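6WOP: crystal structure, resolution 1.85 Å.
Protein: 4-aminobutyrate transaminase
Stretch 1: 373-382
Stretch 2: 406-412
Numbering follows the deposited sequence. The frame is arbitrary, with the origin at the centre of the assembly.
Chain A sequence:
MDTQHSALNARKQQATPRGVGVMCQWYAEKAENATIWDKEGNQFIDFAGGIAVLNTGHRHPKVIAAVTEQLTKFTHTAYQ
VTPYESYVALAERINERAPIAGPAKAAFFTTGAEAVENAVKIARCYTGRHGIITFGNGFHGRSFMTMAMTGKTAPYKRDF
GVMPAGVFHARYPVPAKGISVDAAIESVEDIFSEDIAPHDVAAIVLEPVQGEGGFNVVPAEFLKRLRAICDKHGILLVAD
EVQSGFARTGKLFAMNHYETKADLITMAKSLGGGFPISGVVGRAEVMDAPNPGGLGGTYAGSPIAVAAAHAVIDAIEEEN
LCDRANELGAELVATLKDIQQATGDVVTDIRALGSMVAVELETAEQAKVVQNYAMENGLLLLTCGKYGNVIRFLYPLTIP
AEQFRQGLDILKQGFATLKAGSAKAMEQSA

Stretch 1 373-382: YAMENGLLLL
Stretch 2 406-412: QGLDILK

Stretch 1 closes a helix (373-376), turns, and enters a strand at Leu 379; stretch 2 is helical throughout (phi/psi near -60/-40). Ala 374 lies beside Ile 410 and Leu 379 beside Gly 407, each pair with CA atoms 6.3 Å apart, so over this span residues 374-379 run opposite to 407-410. No hydrogen bond crosses; the 304 Å² contact is van der Waals packing.

Bonds within stretch 1 support the turn. Asn 377 (-113/28, chi1 m, chi2 -83°) bends ND2 back to Tyr 373 O (2.9 Å, 158°), Gly 378 takes positive phi (82/34), and Leu 379 N reaches Ala 374 O at 2.9 Å.

Ile 410 (m, t), its CA-to-CB bond toward stretch 1, buries 100 Å². This lays CG2 3.9 Å from Leu 379 CB, 4.0 Å from Asn 377 CB and 4.1 Å from Ala 374 CA, and CD1 3.6 Å from Asn 377 O. Tyr 373, chi1 t and chi2 -88°, brings CE1 to 4.1 Å from Ile 410 CG2 and 3.7 Å from Ile 410 O.

Leu 379 (-137/120; t, p), also pointing toward its partner, carries CD2 to 3.5 Å from Gly 407 O and 4.4 Å from Leu 411 CB. An ideal CB on Gly 407 would lie 3.5 Å from Leu 379 CD1, a tight carbon-carbon contact that the glycine avoids. Leu 381 (m, t) meets Leu 411 (t, p), CD1 to CD1, at 3.9 Å, extending the apolar seam.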

# COMPACT_ATOMS: atom_id res chain seq x y z
N TYR A 373 -34.32 22.92 -18.14
CA TYR A 373 -35.60 23.63 -18.15
C TYR A 373 -35.87 24.26 -16.80
O TYR A 373 -36.33 25.41 -16.72
CB TYR A 373 -36.74 22.69 -18.48
CG TYR A 373 -38.06 23.41 -18.42
CD1 TYR A 373 -38.77 23.52 -17.24
CD2 TYR A 373 -38.60 23.99 -19.56
CE1 TYR A 373 -39.96 24.18 -17.18
CE2 TYR A 373 -39.77 24.67 -19.51
CZ TYR A 373 -40.46 24.73 -18.32
OH TYR A 373 -41.65 25.39 -18.25
N ALA A 374 -35.65 23.50 -15.73
CA ALA A 374 -35.90 24.01 -14.40
C ALA A 374 -35.04 25.22 -14.13
O ALA A 374 -35.53 26.25 -13.65
CB ALA A 374 -35.65 22.93 -13.35
N MET A 375 -33.75 25.12 -14.47
CA MET A 375 -32.85 26.25 -14.25
C MET A 375 -33.34 27.49 -15.00
O MET A 375 -33.32 28.59 -14.44
CB MET A 375 -31.42 25.92 -14.68
CG MET A 375 -30.45 27.01 -14.26
SD MET A 375 -30.03 26.70 -12.55
CE MET A 375 -29.01 25.18 -12.89
N GLU A 376 -33.80 27.33 -16.26
CA GLU A 376 -34.26 28.54 -16.95
C GLU A 376 -35.60 29.02 -16.42
O GLU A 376 -35.94 30.18 -16.64
CB GLU A 376 -34.37 28.33 -18.49
CG GLU A 376 -33.23 27.48 -19.07
CD GLU A 376 -33.60 26.55 -20.26
OE1 GLU A 376 -32.97 25.48 -20.43
OE2 GLU A 376 -34.49 26.94 -21.07
N ASN A 377 -36.32 28.23 -15.62
CA ASN A 377 -37.56 28.73 -15.04
C ASN A 377 -37.50 28.88 -13.52
O ASN A 377 -38.54 28.88 -12.85
CB ASN A 377 -38.75 27.86 -15.46
CG ASN A 377 -39.05 27.99 -16.93
OD1 ASN A 377 -39.72 28.92 -17.35
ND2 ASN A 377 -38.49 27.11 -17.72
N GLY A 378 -36.30 29.11 -12.98
CA GLY A 378 -36.17 29.51 -11.58
C GLY A 378 -36.22 28.39 -10.57
O GLY A 378 -36.70 28.59 -9.43
N LEU A 379 -35.70 27.23 -10.93
CA LEU A 379 -35.70 26.04 -10.07
C LEU A 379 -34.34 25.36 -10.16
O LEU A 379 -33.91 24.96 -11.24
CB LEU A 379 -36.86 25.09 -10.46
CG LEU A 379 -36.83 23.81 -9.61
CD1 LEU A 379 -37.09 24.09 -8.03
CD2 LEU A 379 -37.75 22.75 -10.22
N LEU A 380 -33.64 25.23 -9.04
CA LEU A 380 -32.30 24.67 -9.00
C LEU A 380 -32.40 23.20 -8.64
O LEU A 380 -32.76 22.89 -7.50
CB LEU A 380 -31.45 25.42 -7.96
CG LEU A 380 -30.04 24.86 -7.65
CD1 LEU A 380 -29.19 24.81 -8.91
CD2 LEU A 380 -29.32 25.73 -6.61
N LEU A 381 -31.99 22.31 -9.56
CA LEU A 381 -32.06 20.86 -9.42
C LEU A 381 -30.69 20.22 -9.52
O LEU A 381 -29.89 20.63 -10.36
CB LEU A 381 -32.94 20.23 -10.54
CG LEU A 381 -34.45 20.55 -10.53
CD1 LEU A 381 -35.22 19.90 -11.74
CD2 LEU A 381 -34.99 20.08 -9.18
N LEU A 382 -30.45 19.19 -8.70
CA LEU A 382 -29.22 18.39 -8.79
C LEU A 382 -29.45 17.01 -9.41
O LEU A 382 -30.48 16.38 -9.17
CB LEU A 382 -28.62 18.17 -7.41
CG LEU A 382 -28.34 19.42 -6.56
CD1 LEU A 382 -27.95 18.93 -5.18
CD2 LEU A 382 -27.24 20.27 -7.19
N GLN A 406 -44.81 25.36 -6.15
CA GLN A 406 -44.36 26.02 -7.38
C GLN A 406 -43.20 25.28 -8.01
O GLN A 406 -43.09 25.18 -9.25
CB GLN A 406 -43.91 27.44 -7.07
CG GLN A 406 -43.65 28.33 -8.27
CD GLN A 406 -43.31 29.72 -7.81
OE1 GLN A 406 -43.49 30.02 -6.64
NE2 GLN A 406 -42.75 30.54 -8.70
N GLY A 407 -42.29 24.80 -7.15
CA GLY A 407 -41.16 24.00 -7.61
C GLY A 407 -41.63 22.73 -8.26
O GLY A 407 -41.08 22.33 -9.28
N LEU A 408 -42.68 22.10 -7.71
CA LEU A 408 -43.15 20.83 -8.30
C LEU A 408 -43.88 21.09 -9.61
O LEU A 408 -43.87 20.26 -10.51
CB LEU A 408 -44.08 20.12 -7.34
CG LEU A 408 -43.60 19.65 -5.98
CD1 LEU A 408 -44.77 19.09 -5.17
CD2 LEU A 408 -42.46 18.66 -6.11
N ASP A 409 -44.53 22.26 -9.73
CA ASP A 409 -45.15 22.61 -11.00
C ASP A 409 -44.09 22.87 -12.08
O ASP A 409 -44.28 22.49 -13.24
CB ASP A 409 -46.05 23.83 -10.81
CG ASP A 409 -47.31 23.53 -9.95
OD1 ASP A 409 -47.64 22.34 -9.73
OD2 ASP A 409 -47.97 24.52 -9.50
N ILE A 410 -42.99 23.55 -11.74
CA ILE A 410 -41.94 23.74 -12.73
C ILE A 410 -41.35 22.39 -13.13
O ILE A 410 -41.06 22.14 -14.32
CB ILE A 410 -40.86 24.69 -12.18
CG1 ILE A 410 -41.45 26.10 -11.93
CG2 ILE A 410 -39.67 24.77 -13.13
CD1 ILE A 410 -40.68 26.87 -10.81
N LEU A 411 -41.12 21.51 -12.14
CA LEU A 411 -40.59 20.17 -12.42
C LEU A 411 -41.47 19.46 -13.42
O LEU A 411 -40.99 18.90 -14.42
CB LEU A 411 -40.50 19.38 -11.11
CG LEU A 411 -40.05 17.90 -11.18
CD1 LEU A 411 -38.53 17.80 -11.35
CD2 LEU A 411 -40.42 17.18 -9.92
N LYS A 412 -42.80 19.49 -13.18
CA LYS A 412 -43.72 18.83 -14.11
C LYS A 412 -43.65 19.44 -15.51
O LYS A 412 -43.74 18.72 -16.52
CB LYS A 412 -45.15 18.90 -13.57
CG LYS A 412 -45.31 18.33 -12.18
CD LYS A 412 -46.58 17.47 -12.06
CE LYS A 412 -47.83 18.28 -12.13
NZ LYS A 412 -48.92 17.55 -12.87